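Local coordinates for protein cellulase IBT99 (Metagenomes, PDB 6WBT) that binds NAD, manganese and glucose 6-phosphate and probably hydrolyses 6-phospho-alpha-glucosides in the manner of family 4 glycoside hydrolases, at residues P174-I177 and E178-A182; F381-G384 and L385-Q389. One frame throughout, in Å; residues are numbered along the deposited sequence.

Contact 1. Residues P174-I177 and E178-A182; sequences PVEI and EARMA
Ile-177 and Met-181, one helical turn apart, make the apolar part of this local contact: the branch methyl CG2 of Ile-177 lies 3.7 Å from CE of Met-181, a selenomethionine here. The two side chains meet at a slant, and a bend at chi3 (-90°) folds the terminal methyl of Met-181 back toward the isoleucine. Phe-205 of strand 202-210 packs against both.

The charged pair on another side of the helix is looser. Glu-176 and Arg-180 run alongside each other, but OE2 of Glu-176 stays 4.0 Å from NH1 of Arg-180, beyond a salt bridge, with the carboxylate nearly perpendicular to the guanidinium plane (89°). The firmer partner of Arg-180 is Glu-183, whose OE2 forms a salt bridge with NH2. A leucine here has no guanidinium, and would probably leave the Glu-183 carboxylate without its salt-bridge partner and Glu-176 without a nearby opposite charge. Glu-178 extends from the helix to hydrogen-bond Ser-194 OG through OE2.

Backbone bonds run from each amide to the carbonyl four residues earlier: Glu-178 N to Pro-174 O is 2.9 Å and Met-181 N to Ile-177 O 3.0 Å. This i to i+4 pattern is that of a regular alpha helix, here helix 173-184, which follows strand 167-170 of the parallel part of the sheet in the Rossmann-like NAD-binding region.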
loop_
_atom_site.group_PDB
_atom_site.type_symbol
_atom_site.label_atom_id
_atom_site.label_comp_id
_atom_site.label_asym_id
_atom_site.label_seq_id
_atom_site.Cartn_x
_atom_site.Cartn_y
_atom_site.Cartn_z
ATOM N N PRO A 174 27.368 -10.976 -5.505
ATOM C CA PRO A 174 27.570 -10.315 -4.205
ATOM C C PRO A 174 28.613 -11.010 -3.347
ATOM O O PRO A 174 29.375 -10.341 -2.640
ATOM C CB PRO A 174 26.174 -10.362 -3.566
ATOM C CG PRO A 174 25.240 -10.485 -4.712
ATOM C CD PRO A 174 25.955 -11.358 -5.689
ATOM N N VAL A 175 28.673 -12.343 -3.400
ATOM C CA VAL A 175 29.663 -13.072 -2.613
ATOM C C VAL A 175 31.067 -12.812 -3.146
ATOM O O VAL A 175 32.034 -12.738 -2.378
ATOM C CB VAL A 175 29.331 -14.576 -2.600
ATOM C CG1 VAL A 175 30.208 -15.307 -1.592
ATOM C CG2 VAL A 175 27.858 -14.792 -2.291
ATOM N N GLU A 176 31.205 -12.669 -4.467
ATOM C CA GLU A 176 32.506 -12.340 -5.043
ATOM C C GLU A 176 32.936 -10.929 -4.665
ATOM O O GLU A 176 34.128 -10.672 -4.458
ATOM C CB GLU A 176 32.464 -12.504 -6.562
ATOM C CG GLU A 176 32.531 -13.948 -7.029
ATOM C CD GLU A 176 33.946 -14.493 -7.038
ATOM O OE1 GLU A 176 34.525 -14.620 -8.136
ATOM O OE2 GLU A 176 34.483 -14.785 -5.949
ATOM N N ILE A 177 31.982 -10.000 -4.578
ATOM C CA ILE A 177 32.301 -8.662 -4.093
ATOM C C ILE A 177 32.710 -8.716 -2.627
ATOM O O ILE A 177 33.628 -8.006 -2.196
ATOM C CB ILE A 177 31.108 -7.712 -4.316
ATOM C CG1 ILE A 177 30.842 -7.525 -5.810
ATOM C CG2 ILE A 177 31.362 -6.363 -3.660
ATOM C CD1 ILE A 177 29.651 -6.641 -6.111
ATOM N N GLU A 178 32.048 -9.569 -1.840
ATOM C CA GLU A 178 32.427 -9.734 -0.441
ATOM C C GLU A 178 33.817 -10.341 -0.303
ATOM O O GLU A 178 34.500 -10.099 0.698
ATOM C CB GLU A 178 31.392 -10.596 0.284
ATOM C CG GLU A 178 30.047 -9.912 0.470
ATOM C CD GLU A 178 29.023 -10.800 1.146
ATOM O OE1 GLU A 178 29.065 -12.030 0.933
ATOM O OE2 GLU A 178 28.178 -10.268 1.895
ATOM N N ALA A 179 34.249 -11.130 -1.289
ATOM C CA ALA A 179 35.611 -11.652 -1.270
ATOM C C ALA A 179 36.628 -10.533 -1.460
ATOM O O ALA A 179 37.701 -10.550 -0.846
ATOM C CB ALA A 179 35.781 -12.723 -2.347
ATOM N N ARG A 180 36.305 -9.552 -2.305
ATOM C CA ARG A 180 37.193 -8.410 -2.482
ATOM C C ARG A 180 37.219 -7.537 -1.234
ATOM O O ARG A 180 38.281 -7.045 -0.835
ATOM C CB ARG A 180 36.761 -7.593 -3.701
ATOM C CG ARG A 180 36.471 -8.415 -4.952
ATOM C CD ARG A 180 37.739 -8.901 -5.650
ATOM N NE ARG A 180 38.408 -9.979 -4.925
ATOM C CZ ARG A 180 38.035 -11.253 -4.968
ATOM N NH1 ARG A 180 36.990 -11.617 -5.700
ATOM N NH2 ARG A 180 38.703 -12.165 -4.276
HETATM N N MSE A 181 36.065 -7.341 -0.605
HETATM C CA MSE A 181 35.981 -6.563 0.625
HETATM C C MSE A 181 36.745 -7.255 1.750
HETATM O O MSE A 181 37.260 -6.602 2.656
HETATM C CB MSE A 181 34.518 -6.342 1.022
HETATM C CG MSE A 181 33.733 -5.513 0.014
HETATM SE SE MSE A 181 31.968 -4.956 0.639
HETATM C CE MSE A 181 30.911 -6.472 0.020
ATOM N N ALA A 182 36.818 -8.586 1.678
ATOM C CA ALA A 182 37.608 -9.332 2.650
ATOM C C ALA A 182 39.099 -9.075 2.467
ATOM O O ALA A 182 39.848 -9.002 3.447
ATOM C CB ALA A 182 37.300 -10.826 2.538
#

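Contact 2. Residues F381-G384 and L385-Q389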
loop_
_atom_site.group_PDB
_atom_site.type_symbol
_atom_site.label_atom_id
_atom_site.label_comp_id
_atom_site.label_asym_id
_atom_site.label_seq_id
_atom_site.Cartn_x
_atom_site.Cartn_y
_atom_site.Cartn_z
ATOM N N PHE A 381 15.993 7.486 -4.995
ATOM C CA PHE A 381 16.881 7.235 -6.129
ATOM C C PHE A 381 16.998 5.751 -6.446
ATOM O O PHE A 381 17.161 5.376 -7.613
ATOM C CB PHE A 381 18.266 7.824 -5.858
ATOM C CG PHE A 381 19.299 7.431 -6.876
ATOM C CD1 PHE A 381 19.207 7.878 -8.183
ATOM C CD2 PHE A 381 20.363 6.615 -6.527
ATOM C CE1 PHE A 381 20.155 7.520 -9.123
ATOM C CE2 PHE A 381 21.315 6.253 -7.461
ATOM C CZ PHE A 381 21.210 6.706 -8.762
ATOM N N TYR A 382 16.914 4.894 -5.432
ATOM C CA TYR A 382 17.028 3.459 -5.644
ATOM C C TYR A 382 15.684 2.792 -5.891
ATOM O O TYR A 382 15.647 1.693 -6.455
ATOM C CB TYR A 382 17.728 2.815 -4.446
ATOM C CG TYR A 382 19.020 3.515 -4.097
ATOM C CD1 TYR A 382 20.201 3.195 -4.747
ATOM C CD2 TYR A 382 19.052 4.514 -3.136
ATOM C CE1 TYR A 382 21.382 3.840 -4.440
ATOM C CE2 TYR A 382 20.228 5.165 -2.821
ATOM C CZ TYR A 382 21.390 4.823 -3.477
ATOM O OH TYR A 382 22.566 5.465 -3.173
ATOM N N LYS A 383 14.584 3.430 -5.487
ATOM C CA LYS A 383 13.263 2.935 -5.854
ATOM C C LYS A 383 13.016 3.104 -7.349
ATOM O O LYS A 383 12.585 2.164 -8.027
ATOM C CB LYS A 383 12.185 3.658 -5.047
ATOM C CG LYS A 383 10.769 3.415 -5.545
ATOM C CD LYS A 383 9.769 4.306 -4.823
ATOM C CE LYS A 383 8.378 4.192 -5.431
ATOM N NZ LYS A 383 7.833 2.810 -5.337
ATOM N N GLY A 384 13.293 4.297 -7.879
ATOM C CA GLY A 384 13.034 4.555 -9.285
ATOM C C GLY A 384 13.862 3.694 -10.218
ATOM O O GLY A 384 13.400 3.324 -11.301
ATOM N N LEU A 385 15.092 3.364 -9.817
ATOM C CA LEU A 385 15.922 2.483 -10.632
ATOM C C LEU A 385 15.382 1.059 -10.630
ATOM O O LEU A 385 15.360 0.396 -11.674
ATOM C CB LEU A 385 17.366 2.513 -10.130
ATOM C CG LEU A 385 18.182 3.763 -10.463
ATOM C CD1 LEU A 385 19.527 3.727 -9.757
ATOM C CD2 LEU A 385 18.370 3.886 -11.966
ATOM N N ILE A 386 14.942 0.570 -9.468
ATOM C CA ILE A 386 14.398 -0.781 -9.394
ATOM C C ILE A 386 13.023 -0.847 -10.049
ATOM O O ILE A 386 12.673 -1.858 -10.671
ATOM C CB ILE A 386 14.359 -1.258 -7.930
ATOM C CG1 ILE A 386 15.776 -1.332 -7.359
ATOM C CG2 ILE A 386 13.680 -2.615 -7.817
ATOM C CD1 ILE A 386 15.827 -1.706 -5.893
ATOM N N GLU A 387 12.229 0.223 -9.939
ATOM C CA GLU A 387 10.908 0.230 -10.562
ATOM C C GLU A 387 11.007 0.104 -12.077
ATOM O O GLU A 387 10.165 -0.545 -12.710
ATOM C CB GLU A 387 10.149 1.505 -10.184
ATOM C CG GLU A 387 9.609 1.529 -8.759
ATOM C CD GLU A 387 8.401 0.632 -8.562
ATOM O OE1 GLU A 387 7.923 0.038 -9.552
ATOM O OE2 GLU A 387 7.924 0.524 -7.412
ATOM N N GLN A 388 12.029 0.716 -12.679
ATOM C CA GLN A 388 12.192 0.629 -14.127
ATOM C C GLN A 388 12.575 -0.783 -14.552
ATOM O O GLN A 388 11.995 -1.340 -15.491
ATOM C CB GLN A 388 13.236 1.638 -14.600
ATOM C CG GLN A 388 13.489 1.605 -16.099
ATOM C CD GLN A 388 14.500 2.641 -16.544
ATOM O OE1 GLN A 388 15.045 3.383 -15.726
ATOM N NE2 GLN A 388 14.755 2.698 -17.845
ATOM N N GLN A 389 13.554 -1.381 -13.867
ATOM C CA GLN A 389 13.990 -2.728 -14.225
ATOM C C GLN A 389 12.920 -3.763 -13.906
ATOM O O GLN A 389 12.719 -4.710 -14.676
ATOM C CB GLN A 389 15.295 -3.065 -13.504
ATOM C CG GLN A 389 16.524 -3.021 -14.396
ATOM C CD GLN A 389 16.583 -4.183 -15.368
ATOM O OE1 GLN A 389 16.228 -4.046 -16.539
ATOM N NE2 GLN A 389 17.035 -5.335 -14.887
#
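Phe-381 and Leu-385 meet through a CH-pi contact along one turn of the helix. Methyl CD1 of Leu-385 sits over one face of the phenyl ring, 3.9 Å from its centroid, shifted toward the rim so that CZ of Phe-381 is its nearest ring atom at 3.6 Å. CG of Phe-381, anti to the backbone N (chi1 171°), leaves on the side of the carbonyl carbon, which brings the ring to the leucine. CD2 of the same ring also rests over the centre of the Tyr-382 ring, whose OH is hydrogen-bonded to Asp-260 OD2.

These turns belong to helix 380-402 of the family 4 C-terminal domain, and they lie at a subunit interface: Glu-387 packs on Glu-387, and Gln-388 on Gln-388, of the second subunit.

The ionic element is an i to i+4 salt bridge, Lys-383 NZ to Glu-387 OE2 at 3.1 Å. The ammonium approaches the oxygen from its anti side, 28° out of the carboxylate plane, while OE1 of Glu-387 makes a long, weak ion pair with Lys-383 of the second subunit, a pairing that is reciprocated from the other side.

Main-chain bonds join the same turns. Glu-387 N to Lys-383 O is 2.7 Å, and Gln-388 N to Gly-384 O a longer 3.3 Å.

Contact 1 lies beside the active site and contact 2 at a subunit interface, though both rest on the same i to i+4 spacing along a helix. Their centres lie about 24 Å apart and their nearest atoms about 13 Å apart, so the two do not touch; 174-182 belongs to the Rossmann-type family 4 domain, 381-389 to the family's C-terminal domain. The side chain of Pro-174 is about 6 Å from the manganese ion and that of Glu-176 about 5 Å from glucose 6-phosphate; the segment closely follows Cys-171, a manganese ligand, and Met-173 of the sugar pocket in the chain. No other chain of the assembly touches contact 1.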